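Local coordinates for protein heat-inducible transcription repressor hrcA homolog (Thermotoga maritima, PDB 1STZ) that probably represses class I heat shock genes, including the grpE-dnaK-dnaJ and groELS operons, by binding DNA at their control elements, at residues A[24-29]-A[40-45]; A[57-62]-A[75-80]; A[185-190]-A[214-219]. All blocks are in the same frame, centred on the assembly; numbering follows the deposited sequence.

Contact 1 (A[24-29]-A[40-45])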
loop_
_atom_site.group_PDB
_atom_site.type_symbol
_atom_site.label_atom_id
_atom_site.label_comp_id
_atom_site.label_asym_id
_atom_site.label_seq_id
_atom_site.Cartn_x
_atom_site.Cartn_y
_atom_site.Cartn_z
ATOM N N TYR A 24 11.993 28.681 -15.010
ATOM C CA TYR A 24 11.383 27.675 -14.164
ATOM C C TYR A 24 10.021 27.242 -14.721
ATOM O O TYR A 24 9.734 26.049 -14.809
ATOM C CB TYR A 24 11.237 28.242 -12.755
ATOM C CG TYR A 24 10.723 27.266 -11.759
ATOM C CD1 TYR A 24 9.415 27.322 -11.322
ATOM C CD2 TYR A 24 11.550 26.279 -11.251
ATOM C CE1 TYR A 24 8.943 26.433 -10.393
ATOM C CE2 TYR A 24 11.089 25.383 -10.327
ATOM C CZ TYR A 24 9.786 25.464 -9.907
ATOM O OH TYR A 24 9.335 24.559 -9.003
ATOM N N CYS A 25 9.199 28.205 -15.134
ATOM C CA CYS A 25 7.863 27.877 -15.641
ATOM C C CYS A 25 7.925 27.101 -16.953
ATOM O O CYS A 25 7.176 26.148 -17.129
ATOM C CB CYS A 25 6.999 29.127 -15.802
ATOM S SG CYS A 25 6.311 29.663 -14.224
ATOM N N ILE A 26 8.815 27.512 -17.854
ATOM C CA ILE A 26 9.000 26.842 -19.136
ATOM C C ILE A 26 9.314 25.360 -18.926
ATOM O O ILE A 26 8.666 24.502 -19.511
ATOM C CB ILE A 26 10.136 27.532 -19.953
ATOM C CG1 ILE A 26 9.644 28.867 -20.520
ATOM C CG2 ILE A 26 10.644 26.638 -21.089
ATOM C CD1 ILE A 26 10.746 29.845 -20.856
ATOM N N VAL A 27 10.302 25.074 -18.083
ATOM C CA VAL A 27 10.725 23.704 -17.810
ATOM C C VAL A 27 9.611 22.904 -17.154
ATOM O O VAL A 27 9.355 21.772 -17.534
ATOM C CB VAL A 27 11.987 23.657 -16.918
ATOM C CG1 VAL A 27 12.373 22.226 -16.627
ATOM C CG2 VAL A 27 13.153 24.353 -17.608
ATOM N N ARG A 28 8.926 23.503 -16.192
ATOM C CA ARG A 28 7.821 22.848 -15.513
ATOM C C ARG A 28 6.699 22.540 -16.499
ATOM O O ARG A 28 6.129 21.451 -16.494
ATOM C CB ARG A 28 7.291 23.761 -14.399
ATOM C CG ARG A 28 6.286 23.111 -13.481
ATOM C CD ARG A 28 5.445 24.109 -12.711
ATOM N NE ARG A 28 6.036 24.476 -11.419
ATOM C CZ ARG A 28 6.051 23.690 -10.340
ATOM N NH1 ARG A 28 5.533 22.463 -10.389
ATOM N NH2 ARG A 28 6.596 24.123 -9.201
ATOM N N GLU A 29 6.383 23.510 -17.347
ATOM C CA GLU A 29 5.382 23.315 -18.382
ATOM C C GLU A 29 5.819 22.266 -19.409
ATOM O O GLU A 29 4.998 21.501 -19.883
ATOM C CB GLU A 29 5.057 24.643 -19.075
ATOM C CG GLU A 29 3.953 24.568 -20.121
ATOM C CD GLU A 29 2.618 24.103 -19.570
ATOM O OE1 GLU A 29 1.730 23.759 -20.378
ATOM O OE2 GLU A 29 2.452 24.076 -18.332
ATOM N N GLN A 40 3.259 33.344 -24.614
ATOM C CA GLN A 40 1.840 33.367 -24.277
ATOM C C GLN A 40 1.468 32.243 -23.313
ATOM O O GLN A 40 0.579 32.421 -22.482
ATOM C CB GLN A 40 0.961 33.273 -25.536
ATOM C CG GLN A 40 1.325 34.230 -26.682
ATOM C CD GLN A 40 1.776 35.613 -26.215
ATOM O OE1 GLN A 40 2.947 35.813 -25.880
ATOM N NE2 GLN A 40 0.852 36.566 -26.206
ATOM N N ARG A 41 2.135 31.094 -23.427
ATOM C CA ARG A 41 1.873 29.972 -22.526
ATOM C C ARG A 41 2.315 30.304 -21.109
ATOM O O ARG A 41 1.571 30.044 -20.168
ATOM C CB ARG A 41 2.574 28.678 -22.980
ATOM C CG ARG A 41 1.825 27.870 -24.054
ATOM C CD ARG A 41 0.622 27.023 -23.579
ATOM N NE ARG A 41 0.608 26.736 -22.139
ATOM C CZ ARG A 41 -0.500 26.563 -21.410
ATOM N NH1 ARG A 41 -1.709 26.627 -21.961
ATOM N NH2 ARG A 41 -0.401 26.323 -20.110
ATOM N N VAL A 42 3.512 30.874 -20.948
ATOM C CA VAL A 42 4.051 31.084 -19.595
ATOM C C VAL A 42 3.208 32.095 -18.813
ATOM O O VAL A 42 3.098 31.997 -17.597
ATOM C CB VAL A 42 5.590 31.448 -19.540
ATOM C CG1 VAL A 42 6.346 30.937 -20.751
ATOM C CG2 VAL A 42 5.827 32.935 -19.344
ATOM N N LEU A 43 2.609 33.048 -19.518
ATOM C CA LEU A 43 1.739 34.026 -18.880
ATOM C C LEU A 43 0.448 33.382 -18.382
ATOM O O LEU A 43 -0.048 33.734 -17.315
ATOM C CB LEU A 43 1.406 35.157 -19.854
ATOM C CG LEU A 43 2.546 36.114 -20.195
ATOM C CD1 LEU A 43 2.020 37.272 -21.029
ATOM C CD2 LEU A 43 3.238 36.618 -18.929
ATOM N N GLU A 44 -0.089 32.449 -19.164
ATOM C CA GLU A 44 -1.337 31.763 -18.826
ATOM C C GLU A 44 -1.175 30.823 -17.635
ATOM O O GLU A 44 -2.084 30.702 -16.813
ATOM C CB GLU A 44 -1.870 30.977 -20.035
ATOM C CG GLU A 44 -2.851 31.764 -20.895
ATOM C CD GLU A 44 -2.850 31.346 -22.360
ATOM O OE1 GLU A 44 -3.287 32.167 -23.205
ATOM O OE2 GLU A 44 -2.423 30.205 -22.668
ATOM N N VAL A 45 -0.017 30.176 -17.544
ATOM C CA VAL A 45 0.213 29.121 -16.557
ATOM C C VAL A 45 0.746 29.672 -15.234
ATOM O O VAL A 45 0.757 28.968 -14.219
ATOM C CB VAL A 45 1.173 28.035 -17.106
ATOM C CG1 VAL A 45 2.651 28.463 -17.001
ATOM C CG2 VAL A 45 0.953 26.717 -16.390
#

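Contact 2 (A[57-62]-A[75-80])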
loop_
_atom_site.group_PDB
_atom_site.type_symbol
_atom_site.label_atom_id
_atom_site.label_comp_id
_atom_site.label_asym_id
_atom_site.label_seq_id
_atom_site.Cartn_x
_atom_site.Cartn_y
_atom_site.Cartn_z
ATOM N N ASN A 57 11.532 38.728 -24.620
ATOM C CA ASN A 57 12.870 39.289 -24.424
ATOM C C ASN A 57 13.677 38.490 -23.409
ATOM O O ASN A 57 14.888 38.363 -23.535
ATOM C CB ASN A 57 12.789 40.743 -23.948
ATOM C CG ASN A 57 12.605 41.720 -25.085
ATOM O OD1 ASN A 57 11.580 42.400 -25.173
ATOM N ND2 ASN A 57 13.601 41.808 -25.958
ATOM N N ASP A 58 12.992 37.984 -22.390
ATOM C CA ASP A 58 13.613 37.125 -21.389
ATOM C C ASP A 58 13.968 35.789 -22.013
ATOM O O ASP A 58 15.007 35.218 -21.704
ATOM C CB ASP A 58 12.668 36.893 -20.209
ATOM C CG ASP A 58 12.352 38.158 -19.459
ATOM O OD1 ASP A 58 13.107 39.144 -19.597
ATOM O OD2 ASP A 58 11.354 38.261 -18.713
ATOM N N MET A 59 13.096 35.307 -22.897
ATOM C CA MET A 59 13.302 34.050 -23.603
ATOM C C MET A 59 14.442 34.138 -24.621
ATOM O O MET A 59 15.081 33.127 -24.923
ATOM C CB MET A 59 12.004 33.600 -24.278
ATOM C CG MET A 59 11.008 32.995 -23.274
ATOM S SD MET A 59 9.349 32.747 -23.893
ATOM C CE MET A 59 9.570 31.222 -24.717
ATOM N N LYS A 60 14.700 35.340 -25.132
ATOM C CA LYS A 60 15.840 35.580 -26.017
ATOM C C LYS A 60 17.130 35.497 -25.196
ATOM O O LYS A 60 18.107 34.868 -25.612
ATOM C CB LYS A 60 15.727 36.950 -26.700
ATOM C CG LYS A 60 15.605 36.906 -28.234
ATOM C CD LYS A 60 14.186 36.547 -28.695
ATOM C CE LYS A 60 13.968 35.032 -28.795
ATOM N NZ LYS A 60 13.143 34.491 -27.655
ATOM N N LYS A 61 17.120 36.129 -24.023
ATOM C CA LYS A 61 18.248 36.054 -23.103
ATOM C C LYS A 61 18.514 34.616 -22.631
ATOM O O LYS A 61 19.657 34.199 -22.508
ATOM C CB LYS A 61 18.015 36.976 -21.906
ATOM C CG LYS A 61 19.189 37.048 -20.934
ATOM C CD LYS A 61 18.998 38.180 -19.921
ATOM C CE LYS A 61 20.297 38.549 -19.216
ATOM N NZ LYS A 61 20.099 39.662 -18.238
ATOM N N LEU A 62 17.455 33.857 -22.380
ATOM C CA LEU A 62 17.592 32.480 -21.896
ATOM C C LEU A 62 18.235 31.593 -22.958
ATOM O O LEU A 62 19.067 30.725 -22.652
ATOM C CB LEU A 62 16.226 31.923 -21.508
ATOM C CG LEU A 62 15.631 32.474 -20.208
ATOM C CD1 LEU A 62 14.208 31.957 -20.020
ATOM C CD2 LEU A 62 16.498 32.119 -19.008
ATOM N N ALA A 75 7.128 29.202 -32.200
ATOM C CA ALA A 75 7.246 30.305 -31.243
ATOM C C ALA A 75 7.664 29.794 -29.861
ATOM O O ALA A 75 8.203 30.548 -29.053
ATOM C CB ALA A 75 5.921 31.091 -31.157
ATOM N N GLY A 76 7.419 28.512 -29.598
ATOM C CA GLY A 76 7.778 27.891 -28.338
ATOM C C GLY A 76 9.234 27.463 -28.231
ATOM O O GLY A 76 9.953 27.361 -29.224
ATOM N N ARG A 77 9.655 27.203 -26.998
ATOM C CA ARG A 77 11.025 26.836 -26.701
ATOM C C ARG A 77 11.062 25.574 -25.851
ATOM O O ARG A 77 10.074 25.194 -25.229
ATOM C CB ARG A 77 11.730 27.995 -25.996
ATOM C CG ARG A 77 11.794 29.297 -26.832
ATOM C CD ARG A 77 12.572 29.129 -28.134
ATOM N NE ARG A 77 12.817 30.362 -28.883
ATOM C CZ ARG A 77 12.015 30.861 -29.825
ATOM N NH1 ARG A 77 10.861 30.273 -30.128
ATOM N NH2 ARG A 77 12.366 31.975 -30.465
ATOM N N ILE A 78 12.215 24.925 -25.829
ATOM C CA ILE A 78 12.388 23.659 -25.114
ATOM C C ILE A 78 13.650 23.770 -24.261
ATOM O O ILE A 78 14.658 24.289 -24.736
ATOM C CB ILE A 78 12.532 22.508 -26.145
ATOM C CG1 ILE A 78 11.175 22.184 -26.762
ATOM C CG2 ILE A 78 13.110 21.246 -25.508
ATOM C CD1 ILE A 78 11.235 21.118 -27.863
ATOM N N PRO A 79 13.622 23.299 -23.026
ATOM C CA PRO A 79 14.836 23.341 -22.202
ATOM C C PRO A 79 15.999 22.523 -22.777
ATOM O O PRO A 79 15.783 21.476 -23.335
ATOM C CB PRO A 79 14.387 22.748 -20.856
ATOM C CG PRO A 79 13.094 22.075 -21.115
ATOM C CD PRO A 79 12.476 22.736 -22.287
ATOM N N THR A 80 17.207 23.058 -22.664
ATOM C CA THR A 80 18.422 22.287 -22.881
ATOM C C THR A 80 18.750 21.508 -21.639
ATOM O O THR A 80 18.054 21.620 -20.641
ATOM C CB THR A 80 19.586 23.233 -23.211
ATOM O OG1 THR A 80 19.849 24.062 -22.085
ATOM C CG2 THR A 80 19.222 24.198 -24.351
#

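Contact 3 (A[185-190]-A[214-219])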
loop_
_atom_site.group_PDB
_atom_site.type_symbol
_atom_site.label_atom_id
_atom_site.label_comp_id
_atom_site.label_asym_id
_atom_site.label_seq_id
_atom_site.Cartn_x
_atom_site.Cartn_y
_atom_site.Cartn_z
ATOM N N GLU A 185 19.678 -34.155 10.524
ATOM C CA GLU A 185 20.454 -33.493 11.580
ATOM C C GLU A 185 21.972 -33.633 11.359
ATOM O O GLU A 185 22.735 -32.694 11.597
ATOM C CB GLU A 185 20.086 -34.056 12.958
ATOM C CG GLU A 185 20.291 -33.049 14.081
ATOM C CD GLU A 185 19.790 -33.539 15.423
ATOM O OE1 GLU A 185 19.911 -34.745 15.711
ATOM O OE2 GLU A 185 19.265 -32.702 16.186
ATOM N N GLU A 186 22.387 -34.814 10.907
ATOM C CA GLU A 186 23.793 -35.103 10.657
ATOM C C GLU A 186 24.261 -34.422 9.379
ATOM O O GLU A 186 25.378 -33.912 9.324
ATOM C CB GLU A 186 24.036 -36.613 10.560
ATOM C CG GLU A 186 23.949 -37.338 11.897
ATOM C CD GLU A 186 24.305 -38.814 11.806
ATOM O OE1 GLU A 186 24.110 -39.538 12.813
ATOM O OE2 GLU A 186 24.773 -39.258 10.735
ATOM N N ILE A 187 23.414 -34.418 8.353
ATOM C CA ILE A 187 23.764 -33.749 7.102
ATOM C C ILE A 187 23.911 -32.244 7.318
ATOM O O ILE A 187 24.741 -31.604 6.692
ATOM C CB ILE A 187 22.757 -34.101 5.977
ATOM C CG1 ILE A 187 22.997 -35.548 5.525
ATOM C CG2 ILE A 187 22.923 -33.177 4.778
ATOM C CD1 ILE A 187 21.945 -36.097 4.600
ATOM N N GLU A 188 23.131 -31.691 8.238
ATOM C CA GLU A 188 23.201 -30.270 8.549
ATOM C C GLU A 188 24.509 -29.981 9.252
ATOM O O GLU A 188 25.111 -28.936 9.041
ATOM C CB GLU A 188 22.037 -29.870 9.448
ATOM C CG GLU A 188 21.956 -28.393 9.797
ATOM C CD GLU A 188 20.741 -28.106 10.665
ATOM O OE1 GLU A 188 20.597 -28.766 11.707
ATOM O OE2 GLU A 188 19.913 -27.247 10.299
ATOM N N ARG A 189 24.935 -30.906 10.111
ATOM C CA ARG A 189 26.222 -30.767 10.762
ATOM C C ARG A 189 27.316 -30.727 9.714
ATOM O O ARG A 189 28.143 -29.827 9.729
ATOM C CB ARG A 189 26.478 -31.894 11.751
ATOM C CG ARG A 189 25.752 -31.720 13.058
ATOM C CD ARG A 189 25.783 -32.970 13.894
ATOM N NE ARG A 189 24.927 -32.870 15.065
ATOM C CZ ARG A 189 24.281 -33.888 15.615
ATOM N NH1 ARG A 189 24.385 -35.123 15.128
ATOM N NH2 ARG A 189 23.525 -33.675 16.678
ATOM N N GLN A 190 27.297 -31.700 8.806
ATOM C CA GLN A 190 28.262 -31.770 7.706
ATOM C C GLN A 190 28.307 -30.464 6.930
ATOM O O GLN A 190 29.386 -29.924 6.693
ATOM C CB GLN A 190 27.919 -32.919 6.753
ATOM C CG GLN A 190 28.992 -33.193 5.719
ATOM C CD GLN A 190 28.679 -34.379 4.827
ATOM O OE1 GLN A 190 27.564 -34.510 4.317
ATOM N NE2 GLN A 190 29.669 -35.228 4.611
ATOM N N SER A 214 28.569 -36.042 -2.797
ATOM C CA SER A 214 27.289 -36.764 -2.811
ATOM C C SER A 214 26.224 -35.987 -3.604
ATOM O O SER A 214 26.425 -34.829 -3.966
ATOM C CB SER A 214 26.795 -37.017 -1.384
ATOM O OG SER A 214 26.189 -35.845 -0.853
ATOM N N GLY A 215 25.094 -36.642 -3.867
ATOM C CA GLY A 215 24.043 -36.068 -4.690
ATOM C C GLY A 215 23.313 -34.924 -4.014
ATOM O O GLY A 215 22.973 -33.943 -4.662
ATOM N N PHE A 216 23.064 -35.063 -2.713
ATOM C CA PHE A 216 22.394 -34.019 -1.947
ATOM C C PHE A 216 23.295 -32.801 -1.770
ATOM O O PHE A 216 22.826 -31.671 -1.839
ATOM C CB PHE A 216 21.933 -34.533 -0.580
ATOM C CG PHE A 216 21.059 -33.553 0.158
ATOM C CD1 PHE A 216 19.713 -33.437 -0.153
ATOM C CD2 PHE A 216 21.589 -32.729 1.133
ATOM C CE1 PHE A 216 18.911 -32.532 0.505
ATOM C CE2 PHE A 216 20.794 -31.812 1.790
ATOM C CZ PHE A 216 19.453 -31.708 1.476
ATOM N N LEU A 217 24.583 -33.043 -1.551
ATOM C CA LEU A 217 25.564 -31.975 -1.394
ATOM C C LEU A 217 25.726 -31.177 -2.693
ATOM O O LEU A 217 25.976 -29.970 -2.660
ATOM C CB LEU A 217 26.909 -32.548 -0.927
ATOM C CG LEU A 217 27.107 -32.713 0.587
ATOM C CD1 LEU A 217 27.546 -31.391 1.207
ATOM C CD2 LEU A 217 25.847 -33.188 1.292
ATOM N N ARG A 218 25.558 -31.850 -3.827
ATOM C CA ARG A 218 25.575 -31.202 -5.143
ATOM C C ARG A 218 24.358 -30.294 -5.310
ATOM O O ARG A 218 24.437 -29.243 -5.940
ATOM C CB ARG A 218 25.564 -32.260 -6.253
ATOM C CG ARG A 218 26.534 -32.015 -7.409
ATOM C CD ARG A 218 26.722 -33.249 -8.315
ATOM N NE ARG A 218 26.968 -34.447 -7.519
ATOM C CZ ARG A 218 26.687 -35.697 -7.889
ATOM N NH1 ARG A 218 26.154 -35.965 -9.078
ATOM N NH2 ARG A 218 26.951 -36.695 -7.054
ATOM N N LEU A 219 23.227 -30.732 -4.764
ATOM C CA LEU A 219 22.003 -29.938 -4.776
ATOM C C LEU A 219 22.242 -28.644 -4.021
ATOM O O LEU A 219 21.931 -27.566 -4.525
ATOM C CB LEU A 219 20.846 -30.713 -4.126
ATOM C CG LEU A 219 19.397 -30.485 -4.594
ATOM C CD1 LEU A 219 18.401 -30.848 -3.484
ATOM C CD2 LEU A 219 19.137 -29.081 -5.095
HETATM O O HOH W 1 25.794 -36.034 2.373
#

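Contact 1 (A[24-29]-A[40-45])
Segments 24-29 and 40-45 are helical and meet at 90°, their axes 9.8 Å apart at closest approach, where I26 and E29 meet R41, V42 and V45. E29 does most of the reaching. Its CG is anti to the backbone N (chi1 -176°), which sends the chain out toward the second helix, and a bend at chi2 then turns the carboxylate. The R41 chain is bent at chi2 and chi3 and crosses E29 at about a right angle. E29 OE1 lies 3.3 Å from R41 NH2 and 3.6 Å from R41 NE. Carboxylate and guanidinium planes are 22° apart, but OE1 sits well out of the guanidinium plane and no N-H points at it. This is a salt bridge of charges without a hydrogen bond. The hydrogen bond to OE1 comes instead from N33 ND2, further along the first helix.

R41 has a second acidic neighbour in its own helix: NH1 is 3.7 Å from E44 OE2, a long pair. R41 NE is buried here and has no hydrogen-bond partner in the model. The two helices belong to the winged helix-turn-helix fold at the N-terminal end of the chain, in which helices 39-45 and 52-64 form the helix-turn-helix pair.

The other oxygen, E29 OE2, rests 3.6 Å from V45 CG2. With an alanine in place of E29, R41 would probably lose one of its two acidic partners, N33 its acceptor and V45 the group beside its methyl. Beside this polar pair, the buried side chains of I26 and V42 meet, CG1 to CG1 at 3.9 Å. I55 of helix 52-64 continues this apolar layer, touching V42.

Contact 2 (A[57-62]-A[75-80])
M59 and K60 of helix 52-64 meet R77, which leads into strand 78-79. Together they join two parts of a winged helix-turn-helix fold. Helix 52-64 has the place of the recognition helix, and strands 68-69 and 78-79 flank the wing. Early in the segment D58 ties the helix to helix 17-33, by a salt bridge with R18 and a hydrogen bond with Q19.

M59 comes next and points toward R77. Its chain bends at chi3 (82°), which swings the terminal methyl onto the arginine. M59 CE lies 3.6 Å from R77 CG and 4.1 Å from R77 CB. The methyl thus meets the aliphatic base of R77, while the charged end lies beyond it.

K60 starts out away from segment 75-80, but bends at chi2, chi3 and chi4 fold its end back. K60 CE is then 3.8 Å from R77 NH2. K60 NZ is 3.9 Å from the same nitrogen, so two like charges lie close together. They would probably repel, but NZ is held by a hydrogen bond to R56 O, one helical turn back. R77 NE has a long, weak ion pair with E63.

L62, almost a turn on from M59, ends the segment packed on L23 and I68. R77 is also fixed within its own segment. Its NH1 donates to G76 O at 3.2 Å with an N-H...O angle of 162°. The oxygen lies in the guanidinium plane, but the nitrogen stands above the G76 carbonyl plane.

Contact 3 (A[185-190]-A[214-219])
This is a light helix-to-helix contact, mainly apolar, in which I187 and Q190 of helix 184-195 face F216 and L217 of helix 215-224. It sits beside the three-stranded sheet 149-177, at the far end of the elongated molecule from the DNA-binding fold. The nearest CA atoms are those of I187 and L217, 8.9 Å apart.

I187 uses one methyl. Its CG2 lies 3.9 Å from F216 CD2 and also 3.9 Å from F216 CE2. It meets the ring at its CD2-CE2 bond, obliquely. F216 CG is anti to its own backbone N (chi1 -171°), which carries the ring toward helix 184-195. L152 of the sheet touches both I187 and F216. The ring of W184 also meets that of F216, with planes about 55° apart.

In sequence, the helices and the sheet fall between strands 134-138 and 231-234, which are neighbours in the five-stranded sheet. They thus form an insertion into the GAF-like C-terminal part, consistent with the inserted dimerizing domain of HrcA. L219 packs on P112 of the second subunit.

Q190 has an extended chain beyond CG and brings its amide oxygen to the other helix. Q190 OE1 is 3.7 Å from L217 CD2, a contact without a hydrogen bond. A water donates to Q190 OE1 at 3.0 Å and is also hydrogen-bonded to S214 OG at 3.3 Å. It bridges the two segments. S214 is the N-cap of helix 215-224: L217 N donates weakly to S214 OG. L217 also packs on L191 and L194, which with Q190 cover about one turn of helix 184-195.

Overall arrangement
From the N terminus, contact 1 closes first, joining helix 17-33 to helix 39-45 across a short connection. Contact 2 follows, closing the turn from helix 52-64 through strand 68-69 to residues 75-80. The two are in series, neither nesting nor crossing, yet they touch in space. Their centres are about 11 Å apart: V27 packs on P79, and I26 on M59 and L62. Helix 17-33 thus links both within one winged-helix unit. Contact 3 closes last, over a loop that includes helix 200-205, among the helices beside sheet 149-177. Its centre lies about 68 Å from that of contact 1 and 70 Å from that of contact 2, on the opposite side of the chain's centre.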